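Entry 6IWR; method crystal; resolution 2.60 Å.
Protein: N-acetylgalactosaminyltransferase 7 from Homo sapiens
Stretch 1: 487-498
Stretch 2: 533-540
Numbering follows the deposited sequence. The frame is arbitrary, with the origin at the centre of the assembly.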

ATOM      1  N   ASP A 487       1.657  16.117   9.428  1.00 35.13           N
ATOM      2  CA  ASP A 487       2.314  14.914   8.966  1.00 33.23           C
ATOM      3  C   ASP A 487       1.453  14.189   7.946  1.00 35.44           C
ATOM      4  O   ASP A 487       0.218  14.247   7.960  1.00 34.86           O
ATOM      5  CB  ASP A 487       2.764  14.080  10.176  1.00 43.24           C
ATOM      6  CG  ASP A 487       2.195  12.686  10.237  1.00 35.14           C
ATOM      7  OD1 ASP A 487       2.451  11.818   9.371  1.00 30.30           O
ATOM      8  OD2 ASP A 487       1.562  12.447  11.264  1.00 45.76           O
ATOM      9  N   SER A 488       2.157  13.591   6.997  1.00 37.25           N
ATOM     10  CA  SER A 488       1.560  13.172   5.746  1.00 34.44           C
ATOM     11  C   SER A 488       0.684  11.944   5.919  1.00 33.97           C
ATOM     12  O   SER A 488      -0.200  11.695   5.095  1.00 30.92           O
ATOM     13  CB  SER A 488       2.687  12.880   4.759  1.00 36.03           C
ATOM     14  OG  SER A 488       2.214  12.922   3.434  1.00 58.82           O
ATOM     15  N   MET A 489       0.918  11.159   6.974  1.00 36.34           N
ATOM     16  CA  MET A 489       0.440   9.780   7.037  1.00 36.06           C
ATOM     17  C   MET A 489       0.912   8.980   5.830  1.00 35.04           C
ATOM     18  O   MET A 489       0.288   7.990   5.452  1.00 40.64           O
ATOM     19  CB  MET A 489      -1.088   9.715   7.135  1.00 34.66           C
ATOM     20  CG  MET A 489      -1.669  10.529   8.254  1.00 42.61           C
ATOM     21  SD  MET A 489      -0.776  10.225   9.765  1.00 36.31           S
ATOM     22  CE  MET A 489      -1.807  11.173  10.880  1.00 48.97           C
ATOM     23  N   GLY A 490       1.995   9.409   5.192  1.00 38.65           N
ATOM     24  CA  GLY A 490       2.413   8.778   3.962  1.00 37.83           C
ATOM     25  C   GLY A 490       1.470   8.969   2.800  1.00 40.21           C
ATOM     26  O   GLY A 490       1.750   8.458   1.714  1.00 43.88           O
ATOM     27  N   LYS A 491       0.361   9.687   2.990  1.00 44.02           N
ATOM     28  CA  LYS A 491      -0.603   9.898   1.915  1.00 39.48           C
ATOM     29  C   LYS A 491       0.073  10.507   0.694  1.00 40.97           C
ATOM     30  O   LYS A 491       0.998  11.312   0.809  1.00 52.18           O
ATOM     31  CB  LYS A 491      -1.728  10.822   2.370  1.00 43.52           C
ATOM     32  CG  LYS A 491      -3.053  10.152   2.660  1.00 45.32           C
ATOM     33  CD  LYS A 491      -3.262   9.971   4.149  1.00 46.99           C
ATOM     34  CE  LYS A 491      -4.263  10.964   4.724  1.00 44.87           C
ATOM     35  NZ  LYS A 491      -5.659  10.586   4.411  1.00 47.19           N
ATOM     36  N   THR A 492      -0.397  10.118  -0.486  1.00 46.61           N
ATOM     37  CA  THR A 492       0.094  10.677  -1.740  1.00 52.51           C
ATOM     38  C   THR A 492      -1.080  11.034  -2.645  1.00 54.69           C
ATOM     39  O   THR A 492      -2.238  10.728  -2.351  1.00 51.03           O
ATOM     40  CB  THR A 492       0.993   9.704  -2.494  1.00 48.60           C
ATOM     41  OG1 THR A 492       0.317   8.443  -2.576  1.00 60.57           O
ATOM     42  CG2 THR A 492       2.336   9.552  -1.797  1.00 48.96           C
ATOM     43  N   ASN A 493      -0.750  11.724  -3.738  1.00 53.12           N
ATOM     44  CA  ASN A 493      -1.615  11.895  -4.910  1.00 49.51           C
ATOM     45  C   ASN A 493      -3.085  12.043  -4.544  1.00 52.85           C
ATOM     46  O   ASN A 493      -3.936  11.249  -4.944  1.00 56.89           O
ATOM     47  CB  ASN A 493      -1.418  10.737  -5.884  1.00 51.96           C
ATOM     48  CG  ASN A 493      -0.029  10.731  -6.489  1.00 57.87           C
ATOM     49  OD1 ASN A 493       0.510  11.789  -6.823  1.00 59.84           O
ATOM     50  ND2 ASN A 493       0.570   9.549  -6.613  1.00 57.55           N
ATOM     51  N   GLY A 494      -3.398  13.096  -3.805  1.00 54.38           N
ATOM     52  CA  GLY A 494      -4.773  13.417  -3.496  1.00 48.72           C
ATOM     53  C   GLY A 494      -5.146  13.313  -2.035  1.00 50.82           C
ATOM     54  O   GLY A 494      -6.143  13.928  -1.629  1.00 53.97           O
ATOM     55  N   GLY A 495      -4.400  12.559  -1.224  1.00 51.65           N
ATOM     56  CA  GLY A 495      -4.727  12.394   0.182  1.00 44.60           C
ATOM     57  C   GLY A 495      -4.642  13.701   0.940  1.00 48.42           C
ATOM     58  O   GLY A 495      -4.055  14.685   0.491  1.00 48.63           O
ATOM     59  N   PHE A 496      -5.251  13.713   2.122  1.00 48.96           N
ATOM     60  CA  PHE A 496      -5.291  14.907   2.957  1.00 43.88           C
ATOM     61  C   PHE A 496      -4.329  14.786   4.131  1.00 42.25           C
ATOM     62  O   PHE A 496      -4.339  13.791   4.861  1.00 41.54           O
ATOM     63  CB  PHE A 496      -6.697  15.180   3.469  1.00 44.66           C
ATOM     64  CG  PHE A 496      -7.647  15.525   2.395  1.00 50.07           C
ATOM     65  CD1 PHE A 496      -7.419  16.635   1.600  1.00 49.15           C
ATOM     66  CD2 PHE A 496      -8.771  14.746   2.170  1.00 49.26           C
ATOM     67  CE1 PHE A 496      -8.298  16.970   0.589  1.00 53.86           C
ATOM     68  CE2 PHE A 496      -9.664  15.069   1.157  1.00 45.22           C
ATOM     69  CZ  PHE A 496      -9.427  16.182   0.363  1.00 51.40           C
ATOM     70  N   VAL A 497      -3.516  15.808   4.296  1.00 38.52           N
ATOM     71  CA  VAL A 497      -2.508  15.868   5.340  1.00 34.96           C
ATOM     72  C   VAL A 497      -3.207  16.110   6.666  1.00 34.26           C
ATOM     73  O   VAL A 497      -4.244  16.771   6.715  1.00 34.85           O
ATOM     74  CB  VAL A 497      -1.496  16.976   4.982  1.00 34.73           C
ATOM     75  CG1 VAL A 497      -1.554  18.152   5.937  1.00 33.57           C
ATOM     76  CG2 VAL A 497      -0.105  16.417   4.821  1.00 35.33           C
ATOM     77  N   GLU A 498      -2.668  15.543   7.744  1.00 42.64           N
ATOM     78  CA  GLU A 498      -3.281  15.637   9.066  1.00 36.52           C
ATOM     79  C   GLU A 498      -2.286  16.177  10.085  1.00 32.80           C
ATOM     80  O   GLU A 498      -1.122  16.476   9.779  1.00 32.37           O
ATOM     81  CB  GLU A 498      -3.804  14.276   9.520  1.00 39.83           C
ATOM     82  CG  GLU A 498      -4.386  13.462   8.388  1.00 46.48           C
ATOM     83  CD  GLU A 498      -4.871  12.096   8.836  1.00 55.11           C
ATOM     84  OE1 GLU A 498      -4.925  11.866  10.063  1.00 58.64           O
ATOM     85  OE2 GLU A 498      -5.193  11.256   7.962  1.00 59.03           O
TER
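Stretch 2, residues 533-540: SKVMITHC

Stretch 2 lies as an extended strand alongside the second half of stretch 1, joined to it by three backbone hydrogen bonds around a single beta bridge and flanked by side-chain packing. Its residues from Val 535 to His 539 have the phi and psi values of a beta strand, whereas stretch 1 turns twice, through type I' turns at Ser 488 to Lys 491 and Thr 492 to Gly 495, and pairs with its partner from the second turn onward. The two backbones run antiparallel: Asn 493 is nearest Thr 538, with CA atoms 3.8 Å apart, and Phe 496 is bridged to Met 536, with CA atoms 4.3 Å apart, so the numbering rises on one side as it falls on the other.

The hydrogen bonds follow this order. Gly 494 N donates to Ile 537 O at a short 2.5 Å, Ile 537 N donates to Gly 495 O at 2.8 Å, and Val 497 N donates to Val 535 O at 3.0 Å. Ile 537 thus uses both its amide and its carbonyl, and the bonds from Ile 537 N and Val 497 N frame the bridge between Phe 496 and Met 536. Between them the chains approach closely enough for CA-H...O contacts, Met 536 CA to Gly 495 O at 3.3 Å and Phe 496 CA to Val 535 O at 3.5 Å.

Glycine suits the second turn, which itself takes part in the pairing. Gly 494 has a phi of 115°, where a CB would be jammed against the carbonyl oxygen of the preceding residue; at Gly 495 a CB would clash with Lys 491 CG, at 2.3 Å.

Beyond the turn, the Phe 496 ring offers a broad apolar surface. The aliphatic part of Lys 534 covers one face, with CD 4.0 Å from the ring centroid and almost on the ring normal, so a long side chain can pack through its methylenes despite its charged end. Met 536 approaches obliquely, its CB 3.8 Å from Phe 496 CE1.

Branched aliphatic residues fill a buried part of the contact. Val 497 points toward stretch 2, placing CG2 4.2 Å from Ile 537 CG1 and CG1 4.4 Å from Val 535 CB. Ile 537, which has the largest area covered by the other stretch, also reaches the first turn: its CD1 lies 3.2 Å from Ser 488 OG and its CG2 3.4 Å from Lys 491 O. Near the far end of the strand, Thr 538 rests its methyl CG2 3.7 Å from Asn 493 CA.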

ATOM      1  N   SER A 533     -11.513  23.273   2.760  1.00 74.72           N
ATOM      2  CA  SER A 533     -10.393  24.054   3.252  1.00 53.07           C
ATOM      3  C   SER A 533      -9.267  23.150   3.704  1.00 49.70           C
ATOM      4  O   SER A 533      -8.369  23.598   4.430  1.00 46.21           O
ATOM      5  CB  SER A 533     -10.847  24.941   4.410  1.00 59.25           C
ATOM      6  OG  SER A 533     -11.442  26.138   3.926  1.00 74.10           O
ATOM      7  N   LYS A 534      -9.342  21.868   3.343  1.00 50.00           N
ATOM      8  CA  LYS A 534      -8.318  20.897   3.672  1.00 39.50           C
ATOM      9  C   LYS A 534      -7.104  21.094   2.782  1.00 44.41           C
ATOM     10  O   LYS A 534      -7.188  21.602   1.657  1.00 47.14           O
ATOM     11  CB  LYS A 534      -8.824  19.472   3.503  1.00 38.42           C
ATOM     12  CG  LYS A 534      -9.917  19.066   4.431  1.00 40.91           C
ATOM     13  CD  LYS A 534     -10.844  18.094   3.710  1.00 43.44           C
ATOM     14  CE  LYS A 534     -11.008  16.776   4.441  1.00 44.22           C
ATOM     15  NZ  LYS A 534     -12.455  16.419   4.549  1.00 49.45           N
ATOM     16  N   VAL A 535      -5.962  20.677   3.316  1.00 41.21           N
ATOM     17  CA  VAL A 535      -4.694  20.688   2.614  1.00 38.17           C
ATOM     18  C   VAL A 535      -4.427  19.286   2.111  1.00 40.29           C
ATOM     19  O   VAL A 535      -4.410  18.321   2.886  1.00 42.77           O
ATOM     20  CB  VAL A 535      -3.568  21.170   3.533  1.00 33.57           C
ATOM     21  CG1 VAL A 535      -2.243  21.155   2.807  1.00 32.09           C
ATOM     22  CG2 VAL A 535      -3.916  22.535   4.029  1.00 34.65           C
ATOM     23  N   MET A 536      -4.208  19.182   0.819  1.00 42.20           N
ATOM     24  CA  MET A 536      -4.059  17.931   0.114  1.00 42.40           C
ATOM     25  C   MET A 536      -2.607  17.790  -0.329  1.00 44.17           C
ATOM     26  O   MET A 536      -1.875  18.777  -0.422  1.00 42.75           O
ATOM     27  CB  MET A 536      -5.027  17.938  -1.069  1.00 54.43           C
ATOM     28  CG  MET A 536      -5.140  16.685  -1.910  1.00 63.66           C
ATOM     29  SD  MET A 536      -6.150  17.088  -3.352  1.00 60.18           S
ATOM     30  CE  MET A 536      -5.464  18.691  -3.768  1.00 51.60           C
ATOM     31  N   ILE A 537      -2.191  16.548  -0.573  1.00 49.00           N
ATOM     32  CA  ILE A 537      -0.861  16.202  -1.072  1.00 42.90           C
ATOM     33  C   ILE A 537      -1.029  15.589  -2.458  1.00 53.04           C
ATOM     34  O   ILE A 537      -1.800  14.635  -2.617  1.00 53.95           O
ATOM     35  CB  ILE A 537      -0.167  15.198  -0.139  1.00 41.25           C
ATOM     36  CG1 ILE A 537       0.806  15.864   0.786  1.00 46.71           C
ATOM     37  CG2 ILE A 537       0.704  14.255  -0.928  1.00 55.20           C
ATOM     38  CD1 ILE A 537       2.028  14.987   0.976  1.00 40.10           C
ATOM     39  N   THR A 538      -0.315  16.110  -3.461  1.00 50.56           N
ATOM     40  CA  THR A 538      -0.399  15.523  -4.799  1.00 50.27           C
ATOM     41  C   THR A 538       0.941  15.576  -5.486  1.00 52.28           C
ATOM     42  O   THR A 538       1.891  16.192  -5.001  1.00 47.74           O
ATOM     43  CB  THR A 538      -1.372  16.234  -5.745  1.00 48.14           C
ATOM     44  OG1 THR A 538      -2.100  17.251  -5.048  1.00 59.30           O
ATOM     45  CG2 THR A 538      -2.321  15.234  -6.368  1.00 48.88           C
ATOM     46  N   HIS A 539       0.976  14.977  -6.672  1.00 54.95           N
ATOM     47  CA  HIS A 539       2.160  15.066  -7.504  1.00 59.58           C
ATOM     48  C   HIS A 539       2.329  16.484  -8.048  1.00 59.74           C
ATOM     49  O   HIS A 539       1.361  17.184  -8.372  1.00 54.22           O
ATOM     50  CB  HIS A 539       2.108  14.062  -8.651  1.00 58.29           C
ATOM     51  CG  HIS A 539       3.365  14.039  -9.460  1.00 70.05           C
ATOM     52  ND1 HIS A 539       3.396  14.349 -10.803  1.00 75.86           N
ATOM     53  CD2 HIS A 539       4.649  13.802  -9.097  1.00 66.70           C
ATOM     54  CE1 HIS A 539       4.642  14.273 -11.240  1.00 78.47           C
ATOM     55  NE2 HIS A 539       5.422  13.946 -10.224  1.00 74.66           N
ATOM     56  N   CYS A 540       3.593  16.870  -8.194  1.00 59.42           N
ATOM     57  CA  CYS A 540       4.027  18.246  -8.312  1.00 58.05           C
ATOM     58  C   CYS A 540       4.810  18.421  -9.607  1.00 59.06           C
ATOM     59  O   CYS A 540       5.579  17.540  -9.981  1.00 66.90           O
ATOM     60  CB  CYS A 540       4.886  18.599  -7.088  1.00 46.26           C
ATOM     61  SG  CYS A 540       4.725  20.305  -6.763  1.00 61.93           S
TER